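PDB 3I3F: hypothetical protein from Giardia lamblia, which is of unknown function but belongs to the YjgF-like endoribonuclease L-PSP family, forms a trimeric assembly and binds pentanoic acid in the crystal. Local coordinates for residues Ala75-Asp80 against Val136-Lys141. Sequence-based numbering, arbitrary orientation.
Sequences ANSGLD and VVAAQK
A Schellman motif closes helix 56-74, and the turn it makes is tied to the C-terminal tail that runs on from strand 131-139, joining the helical layer of this YjgF-like alpha/beta fold to its sheet. N76 is the C-prime residue; its positive phi of 63° suits asparagine, which tolerates that left-handed backbone better than most residues with a side chain. The turn directs successive polar groups at the tail. The N76 carbonyl O accepts a hydrogen bond from the backbone N-H of K141 (N to O 2.8 Å), nearly along the C=O axis, and the Q140 CA-H lies against the same oxygen.

K141, the chain terminus, adds its long aliphatic chain: CG packs on N76 O at 3.5 Å, and the bend at chi3 carries CE obliquely across the N76 amide to 3.4 Å from OD1. Its ammonium NZ donates to two waters, one of these bonds weak, and both waters donate to S77 O, so the exposed lysine, whose long chain can reach back over the turn, is linked to S77 through solvent.

S77 is buried, and its short side chain lets the hydroxyl come close to the strand end at A138 and A139. With OG anti to the backbone N (chi1 -172°), the hydroxyl touches the A138 methyl and donates to A139 O at 2.7 Å, approaching from above the carbonyl plane; a small alanine suits this close passage. Q140, extended beyond CG, runs alongside the turn, and its side chain packs against V34 and V39 of the neighbouring strands. Its NE2 donates to A75 O at 2.9 Å in an almost straight bond (173°), with that oxygen in the plane of the Q140 amide.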
loop_
_atom_site.group_PDB
_atom_site.type_symbol
_atom_site.label_atom_id
_atom_site.label_comp_id
_atom_site.label_asym_id
_atom_site.label_seq_id
_atom_site.Cartn_x
_atom_site.Cartn_y
_atom_site.Cartn_z
ATOM N N ALA A 75 12.732 14.563 8.408
ATOM C CA ALA A 75 11.361 15.076 8.311
ATOM C C ALA A 75 10.685 15.286 9.676
ATOM O O ALA A 75 9.457 15.330 9.754
ATOM C CB ALA A 75 10.522 14.127 7.454
ATOM N N ASN A 76 11.480 15.423 10.739
ATOM C CA ASN A 76 10.968 15.643 12.099
ATOM C C ASN A 76 10.116 14.475 12.607
ATOM O O ASN A 76 9.087 14.664 13.258
ATOM C CB ASN A 76 10.200 16.974 12.186
ATOM C CG ASN A 76 10.106 17.512 13.610
ATOM O OD1 ASN A 76 10.982 17.270 14.441
ATOM N ND2 ASN A 76 9.038 18.252 13.892
ATOM N N SER A 77 10.574 13.264 12.303
ATOM C CA SER A 77 9.926 12.030 12.729
ATOM C C SER A 77 11.010 11.062 13.209
ATOM O O SER A 77 12.087 11.488 13.627
ATOM C CB SER A 77 9.118 11.439 11.565
ATOM O OG SER A 77 8.325 10.337 11.976
ATOM N N GLY A 78 10.734 9.766 13.156
ATOM C CA GLY A 78 11.721 8.764 13.545
ATOM C C GLY A 78 11.144 7.372 13.427
ATOM O O GLY A 78 9.944 7.218 13.207
ATOM N N LEU A 79 11.994 6.361 13.585
ATOM C CA LEU A 79 11.560 4.964 13.490
ATOM C C LEU A 79 10.440 4.637 14.476
ATOM O O LEU A 79 9.511 3.903 14.143
ATOM C CB LEU A 79 12.737 4.010 13.725
ATOM C CG LEU A 79 13.827 3.990 12.653
ATOM C CD1 LEU A 79 15.036 3.199 13.143
ATOM C CD2 LEU A 79 13.298 3.411 11.348
ATOM N N ASP A 80 10.535 5.189 15.684
ATOM C CA ASP A 80 9.529 4.961 16.729
ATOM C C ASP A 80 8.200 5.689 16.482
ATOM O O ASP A 80 7.247 5.503 17.239
ATOM C CB ASP A 80 10.086 5.313 18.122
ATOM C CG ASP A 80 10.631 6.728 18.212
ATOM O OD1 ASP A 80 11.128 7.256 17.195
ATOM O OD2 ASP A 80 10.577 7.308 19.318
ATOM N N VAL A 136 5.760 3.504 3.918
ATOM C CA VAL A 136 6.089 3.912 5.277
ATOM C C VAL A 136 5.284 5.164 5.587
ATOM O O VAL A 136 5.382 6.162 4.870
ATOM C CB VAL A 136 7.589 4.205 5.456
ATOM C CG1 VAL A 136 7.857 4.819 6.829
ATOM C CG2 VAL A 136 8.398 2.933 5.272
ATOM N N VAL A 137 4.471 5.083 6.635
ATOM C CA VAL A 137 3.665 6.198 7.114
ATOM C C VAL A 137 4.028 6.423 8.577
ATOM O O VAL A 137 4.011 5.483 9.376
ATOM C CB VAL A 137 2.158 5.893 6.989
ATOM C CG1 VAL A 137 1.321 7.084 7.456
ATOM C CG2 VAL A 137 1.810 5.520 5.550
ATOM N N ALA A 138 4.369 7.661 8.921
ATOM C CA ALA A 138 4.825 7.996 10.268
ATOM C C ALA A 138 4.255 9.332 10.723
ATOM O O ALA A 138 3.946 10.195 9.905
ATOM C CB ALA A 138 6.344 8.040 10.306
ATOM N N ALA A 139 4.116 9.487 12.035
ATOM C CA ALA A 139 3.708 10.756 12.630
ATOM C C ALA A 139 4.932 11.638 12.849
ATOM O O ALA A 139 6.028 11.140 13.099
ATOM C CB ALA A 139 2.995 10.512 13.953
ATOM N N GLN A 140 4.744 12.950 12.748
ATOM C CA GLN A 140 5.795 13.897 13.117
ATOM C C GLN A 140 5.835 14.073 14.633
ATOM O O GLN A 140 4.853 13.797 15.328
ATOM C CB GLN A 140 5.579 15.253 12.441
ATOM C CG GLN A 140 6.023 15.298 10.992
ATOM C CD GLN A 140 6.048 16.710 10.437
ATOM O OE1 GLN A 140 5.078 17.457 10.568
ATOM N NE2 GLN A 140 7.157 17.082 9.811
ATOM N N LYS A 141 6.979 14.533 15.131
ATOM C CA LYS A 141 7.156 14.824 16.554
ATOM C C LYS A 141 6.502 16.152 16.922
ATOM O O LYS A 141 6.163 16.961 16.057
ATOM C CB LYS A 141 8.643 14.874 16.904
ATOM C CG LYS A 141 9.377 13.578 16.622
ATOM C CD LYS A 141 10.798 13.590 17.166
ATOM C CE LYS A 141 11.693 14.534 16.382
ATOM N NZ LYS A 141 13.130 14.371 16.741
ATOM O OXT LYS A 141 6.302 16.451 18.100
HETATM O O HOH W 1 6.004 19.143 12.788
HETATM O O HOH W 2 13.645 14.225 13.811
HETATM O O HOH W 3 13.528 11.162 16.042
#